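PDB 3G14: nitroreductase family protein from Clostridium novyi, which probably works as an oxidoreductase of the nitroreductase family, whose members typically use bound FMN to pass electrons to their substrates. Local coordinates for residues 32-37 with 46-51; 54-59 with 135-140; 82-87 with 106-111. All coordinates share one frame; numbering follows the deposited sequence. Where two conformers were deposited one is given.

Contact 1 (32-37 with 46-51); sequences DMAMRA and YKFIVV
Two bends, at chi2 (-65°) and chi3 (89°), fold the selenomethionine side chain of Met-35 back so that its methyl CE reaches the strand, although CB starts out away from it. Tyr-46 has CG between its backbone N and carbonyl carbon (chi1 46°), and its ring runs out toward the helix end. Met-35 CE comes to the edge of the Phe-48 ring, near its plane, and stands 3.9 Å from CE2 of Phe-48, with the two side chains lying alongside one another and pointing contrary ways. The same ring carbon is met obliquely by the methyl of Ala-34, with Ala-34 CB to Phe-48 CE2 again 3.9 Å. Met-35 CE also lies near the plane of the Tyr-46 ring, but at 4.5 Å from CE1 of Tyr-46 it only brushes that edge. No direct hydrogen bond crosses the contact. Instead a water sits 2.7 Å from Tyr-46 OH and donates to Ala-34 O at 2.8 Å, with a weaker bond to Met-35 O. This ties the phenol to the end of the helix, where Ala-34 O also accepts from Ala-37 N. On the far side, Arg-36 NE meets Asp-32 OD2 at 2.8 Å in a salt bridge whose N-H...O hydrogen bond is nearly straight, and Tyr-5 OH of the second subunit bonds to the same oxygen. The contact is buried: the C-terminal end of helix 24-35 abuts the first half of strand 46-51, with helix 99-117 packing on Ala-34 and Tyr-46 and strands 80-86 and 173-175 flanking Phe-48.

Contact 2 (54-59 with 135-140); sequences DKLKLD and EALKIP
The carboxylate of Asp-59 meets the methyl of Ala-136 obliquely, from off its plane, with Asp-59 OD2 3.6 Å from Ala-136 CB. The syn lone pair of Asp-59 OD2, on the side of the other oxygen, takes Lys-55 NZ, one helical turn back, in a salt bridge modelled as unusually short, its exact length doubtful. The two segments belong to the helical layer on one face of the alpha/beta nitroreductase fold, where helix 54-63 packs beside the end of helix 130-137. The backbones are closest at Asp-59 and Ala-136, whose CA atoms are 6.3 Å apart, a close approach that the small alanine permits. Asp-59 CB also touches Ala-136 CB, at 3.7 Å. Leu-56, one turn before Asp-59, spreads its two methyls over the helix end: CD2 lies 3.5 Å from the carbonyl oxygen of Ala-136, and CD1 packs at 4.2 Å on CD2 of Leu-137. Beneath them Leu-56 and Leu-137 both reach Val-51 of the central sheet, and Leu-137 also Ile-49 and Val-83. The polar partner of Ala-136 O is a water, which donates to it at 2.7 Å and is weakly bonded to Lys-55 NZ.

Contact 3 (82-87 with 106-111); sequences IVAVAN and IAMEHI
Met-108, a selenomethionine, is the first residue of 106-111 to touch the strand. Its CG stands opposite the backbone N (chi1 -172°), and bends at chi2 and chi3 then carry the methyl onto the strand between Ala-84 and the carbonyl of Ile-82. Met-108 CE rests 3.8 Å from Ala-84 CB and equally far from the carbonyl oxygen of Ile-82, so it meets one methyl and one backbone atom. Here the backbones are nearest, with the CA atoms of Ala-84 and Met-108 7.1 Å apart. Glu-109 and His-110 face the other way, toward the dimer partner: Glu-109 OE2 bonds to His-110 NE2 of the second subunit, the reciprocal pair repeats the bond, and His-110 ND1 holds the carbonyl of Met-33, so that both ring nitrogens face oxygens and the histidine may well be protonated. Ile-111, about one turn after Met-108, returns to the strand. It was modelled in two conformers; in one of them Ile-111 CG2 lies 3.8 Å from CD1 of Ile-82, the two side chains meeting at a slant, so this contact is less certain. Phe-48 of the adjacent strand abuts both Ile-82 and Ala-84. The axes of strand 82-86 and helix 106-111 lie 10.0 Å apart and run almost antiparallel, at 165°. This is a helix laid along a sheet with alternate strand residues pointing into the interface, as expected of the alpha/beta nitroreductase fold, in which a long core helix commonly also helps to build the dimer interface.

From the N terminus, contact 1 closes first: a short loop brings the strand 46-51 back against the end of helix 24-35. The chain runs straight on into helix 54-63, which opens contact 2, closed only some 75 residues later by 135-140. Contact 3 is nested within that long loop, joining strand 80-86 to helix 99-117. Contacts 1 and 3 share one face of the sheet, where strands 46-51 and 80-86 are neighbours joined through Ile-49 O to Val-83 N and Lys-47 N to Val-85 O. Contact 2 lies on the other face, its Leu-137 and Ile-139 packing on the odd-numbered residues of both strands. The sheet is thus sandwiched between two helical layers.

Contact 1 (32-37 with 46-51)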
ATOM      1  N   ASP B  32      -5.442  11.235  -8.470  1.00 14.37           N
ATOM      2  CA  ASP B  32      -4.913  10.626  -9.679  1.00 17.65           C
ATOM      3  C   ASP B  32      -3.798   9.608  -9.396  1.00 16.85           C
ATOM      4  O   ASP B  32      -3.779   8.530  -9.975  1.00 16.56           O
ATOM      5  CB  ASP B  32      -4.379  11.697 -10.623  1.00 17.36           C
ATOM      6  CG  ASP B  32      -3.928  11.120 -11.931  1.00 21.18           C
ATOM      7  OD1 ASP B  32      -4.778  10.592 -12.682  1.00 22.42           O
ATOM      8  OD2 ASP B  32      -2.724  11.181 -12.192  1.00 17.03           O
HETATM    9  N   MSE B  33      -2.903   9.939  -8.478  1.00 16.52           N
HETATM   10  CA  MSE B  33      -1.885   8.968  -8.066  1.00 17.76           C
HETATM   11  C   MSE B  33      -2.520   7.690  -7.523  1.00 16.70           C
HETATM   12  O   MSE B  33      -2.092   6.616  -7.866  1.00 17.91           O
HETATM   13  CB  MSE B  33      -0.890   9.613  -7.117  1.00 17.49           C
HETATM   14  CG  MSE B  33      -0.086  10.709  -7.900  1.00 20.36           C
HETATM   15 SE   MSE B  33       1.250  11.547  -6.793  0.75 22.67          SE
HETATM   16  CE  MSE B  33       0.812  13.406  -7.191  1.00 24.96           C
ATOM     17  N   ALA B  34      -3.575   7.800  -6.735  1.00 16.48           N
ATOM     18  CA  ALA B  34      -4.322   6.629  -6.284  1.00 16.92           C
ATOM     19  C   ALA B  34      -4.979   5.868  -7.431  1.00 16.74           C
ATOM     20  O   ALA B  34      -4.970   4.631  -7.451  1.00 17.95           O
ATOM     21  CB  ALA B  34      -5.351   7.024  -5.217  1.00 18.24           C
HETATM   22  N   MSE B  35      -5.537   6.600  -8.396  1.00 19.31           N
HETATM   23  CA  MSE B  35      -6.184   5.986  -9.557  1.00 19.35           C
HETATM   24  C   MSE B  35      -5.180   5.145 -10.344  1.00 20.30           C
HETATM   25  O   MSE B  35      -5.567   4.183 -11.012  1.00 21.44           O
HETATM   26  CB  MSE B  35      -6.800   7.044 -10.465  1.00 17.78           C
HETATM   27  CG  MSE B  35      -7.956   7.805  -9.843  1.00 18.69           C
HETATM   28 SE   MSE B  35      -9.493   6.726  -9.457  0.75 18.42          SE
HETATM   29  CE  MSE B  35      -9.039   6.165  -7.668  1.00 18.43           C
ATOM     30  N   ARG B  36      -3.899   5.507 -10.265  1.00 18.07           N
ATOM     31  CA  ARG B  36      -2.850   4.802 -11.030  1.00 16.98           C
ATOM     32  C   ARG B  36      -2.233   3.635 -10.252  1.00 16.42           C
ATOM     33  O   ARG B  36      -1.254   3.017 -10.711  1.00 19.10           O
ATOM     34  CB  ARG B  36      -1.764   5.791 -11.419  1.00 16.92           C
ATOM     35  CG  ARG B  36      -2.208   6.782 -12.472  1.00 15.08           C
ATOM     36  CD  ARG B  36      -1.129   7.818 -12.632  1.00 21.41           C
ATOM     37  NE  ARG B  36      -1.556   8.951 -13.449  1.00 23.75           N
ATOM     38  CZ  ARG B  36      -1.537   9.003 -14.779  1.00 28.00           C
ATOM     39  NH1 ARG B  36      -1.104   7.992 -15.516  1.00 25.48           N
ATOM     40  NH2 ARG B  36      -1.930  10.112 -15.381  1.00 27.57           N
ATOM     41  N   ALA B  37      -2.800   3.308  -9.099  1.00 16.08           N
ATOM     42  CA  ALA B  37      -2.261   2.239  -8.260  1.00 16.62           C
ATOM     43  C   ALA B  37      -2.574   0.899  -8.942  1.00 14.79           C
ATOM     44  O   ALA B  37      -3.606   0.783  -9.635  1.00 17.23           O
ATOM     45  CB  ALA B  37      -2.866   2.294  -6.874  1.00 17.44           C
ATOM     46  N   TYR B  46     -12.552   0.151  -4.333  1.00 18.57           N
ATOM     47  CA  TYR B  46     -12.608   1.235  -3.331  1.00 17.71           C
ATOM     48  C   TYR B  46     -12.984   2.552  -4.014  1.00 16.41           C
ATOM     49  O   TYR B  46     -12.900   2.690  -5.233  1.00 15.13           O
ATOM     50  CB  TYR B  46     -11.258   1.382  -2.608  1.00 16.36           C
ATOM     51  CG  TYR B  46     -10.084   1.368  -3.560  1.00 15.97           C
ATOM     52  CD1 TYR B  46      -9.747   2.507  -4.294  1.00 17.71           C
ATOM     53  CD2 TYR B  46      -9.356   0.201  -3.787  1.00 16.49           C
ATOM     54  CE1 TYR B  46      -8.694   2.470  -5.200  1.00 20.78           C
ATOM     55  CE2 TYR B  46      -8.338   0.159  -4.713  1.00 17.95           C
ATOM     56  CZ  TYR B  46      -8.011   1.302  -5.419  1.00 14.96           C
ATOM     57  OH  TYR B  46      -6.962   1.275  -6.325  1.00 18.49           O
ATOM     58  N   LYS B  47     -13.476   3.472  -3.190  1.00 18.07           N
ATOM     59  CA  LYS B  47     -13.660   4.874  -3.515  1.00 16.51           C
ATOM     60  C   LYS B  47     -13.247   5.701  -2.308  1.00 16.28           C
ATOM     61  O   LYS B  47     -13.078   5.149  -1.200  1.00 15.73           O
ATOM     62  CB  LYS B  47     -15.128   5.147  -3.885  1.00 17.08           C
ATOM     63  CG  LYS B  47     -15.659   4.341  -5.091  1.00 14.51           C
ATOM     64  CD  LYS B  47     -17.133   4.666  -5.423  1.00 17.03           C
ATOM     65  CE  LYS B  47     -17.535   4.112  -6.793  1.00 28.27           C
ATOM     66  NZ  LYS B  47     -17.442   2.666  -6.911  1.00 29.24           N
ATOM     67  N   PHE B  48     -13.073   7.008  -2.535  1.00 14.75           N
ATOM     68  CA  PHE B  48     -12.600   7.971  -1.532  1.00 17.11           C
ATOM     69  C   PHE B  48     -13.677   9.005  -1.291  1.00 15.89           C
ATOM     70  O   PHE B  48     -14.276   9.537  -2.256  1.00 19.05           O
ATOM     71  CB  PHE B  48     -11.297   8.647  -2.025  1.00 14.51           C
ATOM     72  CG  PHE B  48     -10.221   7.657  -2.255  1.00 13.34           C
ATOM     73  CD1 PHE B  48      -9.541   7.100  -1.160  1.00 19.71           C
ATOM     74  CD2 PHE B  48      -9.913   7.218  -3.546  1.00 20.24           C
ATOM     75  CE1 PHE B  48      -8.576   6.114  -1.329  1.00 18.20           C
ATOM     76  CE2 PHE B  48      -8.917   6.229  -3.731  1.00 24.08           C
ATOM     77  CZ  PHE B  48      -8.249   5.686  -2.622  1.00 20.70           C
ATOM     78  N   ILE B  49     -13.924   9.293  -0.018  1.00 14.81           N
ATOM     79  CA  ILE B  49     -14.767  10.444   0.351  1.00 14.78           C
ATOM     80  C   ILE B  49     -13.835  11.518   0.907  1.00 16.17           C
ATOM     81  O   ILE B  49     -13.058  11.267   1.859  1.00 15.94           O
ATOM     82  CB  ILE B  49     -15.813  10.091   1.405  1.00 14.52           C
ATOM     83  CG1 ILE B  49     -16.608   8.847   0.996  1.00 12.35           C
ATOM     84  CG2 ILE B  49     -16.717  11.300   1.724  1.00 14.54           C
ATOM     85  CD1 ILE B  49     -17.547   8.319   2.153  1.00 15.99           C
ATOM     86  N   VAL B  50     -13.879  12.692   0.279  1.00 15.79           N
ATOM     87  CA  VAL B  50     -13.218  13.889   0.807  1.00 15.58           C
ATOM     88  C   VAL B  50     -14.169  14.517   1.822  1.00 15.55           C
ATOM     89  O   VAL B  50     -15.278  14.900   1.487  1.00 13.35           O
ATOM     90  CB  VAL B  50     -12.851  14.909  -0.306  1.00 17.22           C
ATOM     91  CG1 VAL B  50     -12.322  16.258   0.289  1.00 19.05           C
ATOM     92  CG2 VAL B  50     -11.837  14.312  -1.274  1.00 14.21           C
ATOM     93  N   VAL B  51     -13.754  14.592   3.072  1.00 14.85           N
ATOM     94  CA  VAL B  51     -14.628  15.184   4.103  1.00 15.67           C
ATOM     95  C   VAL B  51     -14.146  16.593   4.466  1.00 16.67           C
ATOM     96  O   VAL B  51     -13.045  16.750   5.067  1.00 17.34           O
ATOM     97  CB  VAL B  51     -14.712  14.321   5.382  1.00 17.09           C
ATOM     98  CG1 VAL B  51     -15.603  15.022   6.419  1.00 14.64           C
ATOM     99  CG2 VAL B  51     -15.156  12.884   5.045  1.00 18.39           C
TER
HETATM  100  O   HOH W   1      -6.872   2.887  -8.435  1.00 21.78           O

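Contact 2 (54-59 with 135-140)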
ATOM      1  N   ASP B  54     -17.189  20.587   8.790  1.00 16.35           N
ATOM      2  CA  ASP B  54     -16.661  20.538  10.144  1.00 16.10           C
ATOM      3  C   ASP B  54     -17.500  19.623  11.025  1.00 18.07           C
ATOM      4  O   ASP B  54     -16.948  18.916  11.879  1.00 18.39           O
ATOM      5  CB  ASP B  54     -16.543  21.954  10.754  1.00 18.52           C
ATOM      6  CG  ASP B  54     -15.573  22.007  11.960  1.00 26.64           C
ATOM      7  OD1 ASP B  54     -14.613  21.199  12.021  1.00 27.90           O
ATOM      8  OD2 ASP B  54     -15.768  22.860  12.877  1.00 31.57           O
ATOM      9  N   LYS B  55     -18.810  19.602  10.803  1.00 16.33           N
ATOM     10  CA  LYS B  55     -19.716  18.755  11.567  1.00 18.86           C
ATOM     11  C   LYS B  55     -19.328  17.276  11.369  1.00 17.08           C
ATOM     12  O   LYS B  55     -19.335  16.470  12.328  1.00 15.87           O
ATOM     13  CB  LYS B  55     -21.172  19.031  11.134  1.00 20.67           C
ATOM     14  CG  LYS B  55     -22.244  18.264  11.899  1.00 26.47           C
ATOM     15  CD  LYS B  55     -22.428  16.824  11.403  1.00 33.58           C
ATOM     16  CE  LYS B  55     -23.573  16.064  12.136  1.00 36.87           C
ATOM     17  NZ  LYS B  55     -23.571  14.603  11.750  1.00 27.04           N
ATOM     18  N   LEU B  56     -18.982  16.919  10.127  1.00 16.42           N
ATOM     19  CA  LEU B  56     -18.556  15.550   9.808  1.00 14.10           C
ATOM     20  C   LEU B  56     -17.158  15.222  10.387  1.00 15.76           C
ATOM     21  O   LEU B  56     -16.895  14.092  10.826  1.00 16.95           O
ATOM     22  CB  LEU B  56     -18.640  15.293   8.288  1.00 16.28           C
ATOM     23  CG  LEU B  56     -20.041  15.500   7.675  1.00 14.74           C
ATOM     24  CD1 LEU B  56     -20.035  15.246   6.143  1.00 15.41           C
ATOM     25  CD2 LEU B  56     -21.085  14.625   8.381  1.00 15.23           C
ATOM     26  N   LYS B  57     -16.257  16.199  10.400  1.00 12.91           N
ATOM     27  CA  LYS B  57     -14.944  16.003  11.062  1.00 15.53           C
ATOM     28  C   LYS B  57     -15.130  15.663  12.516  1.00 14.82           C
ATOM     29  O   LYS B  57     -14.445  14.789  13.071  1.00 14.78           O
ATOM     30  CB  LYS B  57     -14.084  17.264  10.952  1.00 16.61           C
ATOM     31  CG  LYS B  57     -13.641  17.589   9.558  1.00 15.92           C
ATOM     32  CD  LYS B  57     -12.793  18.838   9.592  1.00 16.63           C
ATOM     33  CE  LYS B  57     -12.680  19.458   8.287  1.00 25.03           C
ATOM     34  NZ  LYS B  57     -12.046  20.782   8.432  1.00 21.87           N
ATOM     35  N   LEU B  58     -16.050  16.389  13.152  1.00 17.21           N
ATOM     36  CA  LEU B  58     -16.374  16.162  14.555  1.00 15.85           C
ATOM     37  C   LEU B  58     -16.914  14.734  14.738  1.00 16.55           C
ATOM     38  O   LEU B  58     -16.488  14.029  15.641  1.00 13.01           O
ATOM     39  CB  LEU B  58     -17.351  17.241  15.083  1.00 17.25           C
ATOM     40  CG  LEU B  58     -17.899  17.068  16.508  1.00 15.73           C
ATOM     41  CD1 LEU B  58     -16.733  16.948  17.499  1.00 15.36           C
ATOM     42  CD2 LEU B  58     -18.854  18.209  16.914  1.00 14.31           C
ATOM     43  N   ASP B  59     -17.811  14.296  13.856  1.00 15.68           N
ATOM     44  CA  ASP B  59     -18.326  12.907  13.904  1.00 16.92           C
ATOM     45  C   ASP B  59     -17.181  11.894  13.784  1.00 16.30           C
ATOM     46  O   ASP B  59     -17.122  10.906  14.529  1.00 14.96           O
ATOM     47  CB  ASP B  59     -19.291  12.615  12.747  1.00 17.27           C
ATOM     48  CG  ASP B  59     -20.650  13.303  12.881  1.00 20.16           C
ATOM     49  OD1 ASP B  59     -21.077  13.650  14.001  1.00 23.42           O
ATOM     50  OD2 ASP B  59     -21.279  13.489  11.818  1.00 20.53           O
ATOM     51  N   GLU B 135     -22.510   5.877   9.487  0.50 18.18           N
ATOM     52  CA  GLU B 135     -23.663   6.728   9.767  0.50 19.92           C
ATOM     53  C   GLU B 135     -23.400   8.208   9.434  0.50 18.15           C
ATOM     54  O   GLU B 135     -24.262   8.885   8.876  0.50 17.43           O
ATOM     55  CB  GLU B 135     -24.116   6.550  11.225  0.50 17.74           C
ATOM     56  CG  GLU B 135     -24.692   5.158  11.492  0.50 20.23           C
ATOM     57  CD  GLU B 135     -24.908   4.829  12.979  0.50 23.76           C
ATOM     58  OE1 GLU B 135     -24.765   5.722  13.826  0.50 24.06           O
ATOM     59  OE2 GLU B 135     -25.237   3.655  13.288  0.50 32.39           O
ATOM     60  N   ALA B 136     -22.213   8.709   9.770  1.00 17.94           N
ATOM     61  CA  ALA B 136     -21.857  10.093   9.477  1.00 18.02           C
ATOM     62  C   ALA B 136     -21.816  10.393   7.982  1.00 17.17           C
ATOM     63  O   ALA B 136     -22.338  11.436   7.550  1.00 16.26           O
ATOM     64  CB  ALA B 136     -20.544  10.446  10.085  1.00 15.84           C
ATOM     65  N   LEU B 137     -21.183   9.485   7.223  1.00 16.53           N
ATOM     66  CA  LEU B 137     -20.891   9.694   5.800  1.00 14.25           C
ATOM     67  C   LEU B 137     -21.908   9.025   4.856  1.00 14.97           C
ATOM     68  O   LEU B 137     -21.755   9.080   3.639  1.00 14.91           O
ATOM     69  CB  LEU B 137     -19.468   9.247   5.499  1.00 16.20           C
ATOM     70  CG  LEU B 137     -18.370   9.827   6.429  1.00 18.68           C
ATOM     71  CD1 LEU B 137     -16.932   9.480   5.987  1.00 16.67           C
ATOM     72  CD2 LEU B 137     -18.532  11.328   6.552  1.00 18.20           C
ATOM     73  N   LYS B 138     -22.923   8.390   5.442  0.50 14.56           N
ATOM     74  CA  LYS B 138     -24.036   7.786   4.709  0.50 15.89           C
ATOM     75  C   LYS B 138     -23.546   6.651   3.797  0.50 14.36           C
ATOM     76  O   LYS B 138     -23.949   6.530   2.638  0.50 15.06           O
ATOM     77  CB  LYS B 138     -24.864   8.888   4.011  0.50 17.87           C
ATOM     78  CG  LYS B 138     -25.598   9.772   5.041  0.50 19.18           C
ATOM     79  CD  LYS B 138     -25.981  11.163   4.537  0.50 16.80           C
ATOM     80  CE  LYS B 138     -26.465  12.045   5.697  0.50 20.44           C
ATOM     81  NZ  LYS B 138     -27.214  13.238   5.211  0.50 17.23           N
ATOM     82  N   ILE B 139     -22.685   5.800   4.365  1.00 14.59           N
ATOM     83  CA  ILE B 139     -22.046   4.705   3.623  1.00 13.24           C
ATOM     84  C   ILE B 139     -22.905   3.463   3.815  1.00 16.07           C
ATOM     85  O   ILE B 139     -23.179   3.091   4.948  1.00 13.69           O
ATOM     86  CB  ILE B 139     -20.615   4.426   4.160  1.00 12.55           C
ATOM     87  CG1 ILE B 139     -19.708   5.669   3.987  1.00 15.70           C
ATOM     88  CG2 ILE B 139     -20.025   3.137   3.495  1.00 11.11           C
ATOM     89  CD1 ILE B 139     -18.358   5.569   4.648  1.00 15.54           C
ATOM     90  N   PRO B 140     -23.347   2.811   2.711  1.00 15.82           N
ATOM     91  CA  PRO B 140     -24.048   1.510   2.863  1.00 15.54           C
ATOM     92  C   PRO B 140     -23.307   0.516   3.782  1.00 15.27           C
ATOM     93  O   PRO B 140     -22.079   0.389   3.727  1.00 14.73           O
ATOM     94  CB  PRO B 140     -24.122   0.971   1.422  1.00 18.37           C
ATOM     95  CG  PRO B 140     -24.121   2.220   0.568  1.00 19.99           C
ATOM     96  CD  PRO B 140     -23.231   3.224   1.303  1.00 16.01           C
TER
HETATM   97  O   HOH W   2     -24.309  12.872   8.811  1.00 21.50           O

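Contact 3 (82-87 with 106-111)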
ATOM      1  N   ILE B  82      -9.500  12.446   4.211  1.00 15.72           N
ATOM      2  CA  ILE B  82      -9.807  11.506   3.116  1.00 15.35           C
ATOM      3  C   ILE B  82     -10.148  10.160   3.727  1.00 17.41           C
ATOM      4  O   ILE B  82      -9.364   9.633   4.507  1.00 12.88           O
ATOM      5  CB  ILE B  82      -8.649  11.379   2.105  1.00 15.81           C
ATOM      6  CG1 ILE B  82      -8.372  12.749   1.469  1.00 13.90           C
ATOM      7  CG2 ILE B  82      -9.003  10.365   1.019  1.00 15.91           C
ATOM      8  CD1 ILE B  82      -7.071  12.901   0.676  1.00 20.83           C
ATOM      9  N   VAL B  83     -11.305   9.595   3.358  1.00 14.68           N
ATOM     10  CA  VAL B  83     -11.740   8.292   3.892  1.00 12.09           C
ATOM     11  C   VAL B  83     -11.784   7.240   2.754  1.00 13.62           C
ATOM     12  O   VAL B  83     -12.408   7.496   1.699  1.00 16.62           O
ATOM     13  CB  VAL B  83     -13.169   8.410   4.489  1.00 15.13           C
ATOM     14  CG1 VAL B  83     -13.643   7.086   5.067  1.00 16.45           C
ATOM     15  CG2 VAL B  83     -13.237   9.498   5.570  1.00 14.19           C
ATOM     16  N   ALA B  84     -11.131   6.099   2.971  1.00 14.65           N
ATOM     17  CA  ALA B  84     -11.057   5.052   1.963  1.00 13.71           C
ATOM     18  C   ALA B  84     -12.088   3.973   2.295  1.00 16.02           C
ATOM     19  O   ALA B  84     -12.007   3.356   3.345  1.00 15.67           O
ATOM     20  CB  ALA B  84      -9.642   4.484   1.860  1.00 13.63           C
ATOM     21  N   VAL B  85     -13.035   3.742   1.370  1.00 17.02           N
ATOM     22  CA  VAL B  85     -14.166   2.840   1.558  1.00 16.23           C
ATOM     23  C   VAL B  85     -14.105   1.739   0.482  1.00 17.94           C
ATOM     24  O   VAL B  85     -13.948   2.011  -0.705  1.00 16.42           O
ATOM     25  CB  VAL B  85     -15.501   3.616   1.449  1.00 17.93           C
ATOM     26  CG1 VAL B  85     -16.761   2.681   1.665  1.00 12.29           C
ATOM     27  CG2 VAL B  85     -15.517   4.818   2.437  1.00 16.90           C
ATOM     28  N   ALA B  86     -14.226   0.495   0.889  1.00 15.90           N
ATOM     29  CA  ALA B  86     -14.124  -0.641  -0.045  1.00 16.52           C
ATOM     30  C   ALA B  86     -15.297  -1.590  -0.028  1.00 16.99           C
ATOM     31  O   ALA B  86     -16.058  -1.698   0.968  1.00 16.55           O
ATOM     32  CB  ALA B  86     -12.849  -1.417   0.189  1.00 13.58           C
ATOM     33  N   ASN B  87     -15.424  -2.291  -1.154  1.00 17.13           N
ATOM     34  CA  ASN B  87     -16.404  -3.322  -1.332  1.00 17.65           C
ATOM     35  C   ASN B  87     -15.728  -4.687  -1.310  1.00 18.74           C
ATOM     36  O   ASN B  87     -15.100  -5.078  -2.314  1.00 18.58           O
ATOM     37  CB  ASN B  87     -17.106  -3.158  -2.659  1.00 18.36           C
ATOM     38  CG  ASN B  87     -18.251  -4.156  -2.856  1.00 15.60           C
ATOM     39  OD1 ASN B  87     -18.523  -5.044  -2.042  1.00 18.12           O
ATOM     40  ND2 ASN B  87     -18.956  -3.975  -3.947  1.00 30.39           N
ATOM     41  N   ILE B 106      -2.790  -0.240  -0.785  1.00 12.88           N
ATOM     42  CA  ILE B 106      -1.897   0.192  -1.889  1.00 12.77           C
ATOM     43  C   ILE B 106      -2.310   1.587  -2.303  1.00 13.67           C
ATOM     44  O   ILE B 106      -1.497   2.515  -2.340  1.00 14.88           O
ATOM     45  CB  ILE B 106      -1.951  -0.788  -3.118  1.00 15.91           C
ATOM     46  CG1 ILE B 106      -1.356  -2.167  -2.801  1.00 14.55           C
ATOM     47  CG2 ILE B 106      -1.155  -0.228  -4.333  1.00 14.53           C
ATOM     48  CD1 ILE B 106      -1.571  -3.232  -3.920  1.00 14.24           C
ATOM     49  N   ALA B 107      -3.602   1.765  -2.618  1.00 14.23           N
ATOM     50  CA  ALA B 107      -4.099   3.051  -3.134  1.00 15.29           C
ATOM     51  C   ALA B 107      -4.009   4.159  -2.098  1.00 15.49           C
ATOM     52  O   ALA B 107      -3.623   5.298  -2.419  1.00 15.17           O
ATOM     53  CB  ALA B 107      -5.571   2.913  -3.688  1.00 12.66           C
HETATM   54  N   MSE B 108      -4.357   3.839  -0.855  1.00 17.60           N
HETATM   55  CA  MSE B 108      -4.209   4.798   0.231  1.00 18.54           C
HETATM   56  C   MSE B 108      -2.735   5.208   0.455  1.00 17.50           C
HETATM   57  O   MSE B 108      -2.475   6.359   0.800  1.00 17.44           O
HETATM   58  CB  MSE B 108      -4.819   4.236   1.536  1.00 16.93           C
HETATM   59  CG  MSE B 108      -4.874   5.254   2.640  1.00 19.95           C
HETATM   60 SE   MSE B 108      -5.908   6.927   2.194  0.75 15.11          SE
HETATM   61  CE  MSE B 108      -7.136   6.612   3.742  1.00 18.71           C
ATOM     62  N   GLU B 109      -1.767   4.314   0.242  1.00 16.95           N
ATOM     63  CA  GLU B 109      -0.356   4.734   0.374  1.00 14.69           C
ATOM     64  C   GLU B 109       0.030   5.677  -0.790  1.00 13.60           C
ATOM     65  O   GLU B 109       0.917   6.544  -0.619  1.00 14.94           O
ATOM     66  CB  GLU B 109       0.596   3.535   0.484  1.00 16.32           C
ATOM     67  CG  GLU B 109       2.057   3.891   0.801  1.00 13.06           C
ATOM     68  CD  GLU B 109       2.251   4.610   2.133  1.00 13.13           C
ATOM     69  OE1 GLU B 109       1.215   4.847   2.832  1.00 18.98           O
ATOM     70  OE2 GLU B 109       3.418   4.942   2.453  1.00 14.67           O
ATOM     71  N   HIS B 110      -0.596   5.516  -1.965  1.00 15.20           N
ATOM     72  CA  HIS B 110      -0.417   6.481  -3.052  1.00 15.08           C
ATOM     73  C   HIS B 110      -0.959   7.869  -2.635  1.00 14.76           C
ATOM     74  O   HIS B 110      -0.332   8.900  -2.929  1.00 14.18           O
ATOM     75  CB  HIS B 110      -1.054   5.986  -4.388  1.00 12.91           C
ATOM     76  CG  HIS B 110      -0.245   4.941  -5.102  1.00 11.92           C
ATOM     77  ND1 HIS B 110      -0.131   4.893  -6.482  1.00 14.65           N
ATOM     78  CD2 HIS B 110       0.425   3.861  -4.635  1.00 14.75           C
ATOM     79  CE1 HIS B 110       0.633   3.859  -6.818  1.00 15.95           C
ATOM     80  NE2 HIS B 110       0.968   3.212  -5.721  1.00 13.34           N
ATOM     81  N   ILE B 111      -2.099   7.882  -1.932  0.50 15.09           N
ATOM     82  CA  ILE B 111      -2.678   9.150  -1.380  0.50 14.76           C
ATOM     83  C   ILE B 111      -1.664   9.796  -0.450  0.50 15.51           C
ATOM     84  O   ILE B 111      -1.305  10.982  -0.597  0.50 14.04           O
ATOM     85  CB  ILE B 111      -3.969   8.897  -0.557  0.50 13.82           C
ATOM     86  CG1 ILE B 111      -5.088   8.290  -1.424  0.50 10.59           C
ATOM     87  CG2 ILE B 111      -4.457  10.205   0.123  0.50 12.39           C
ATOM     88  CD1 ILE B 111      -5.687   9.236  -2.415  0.50 15.27           C
TER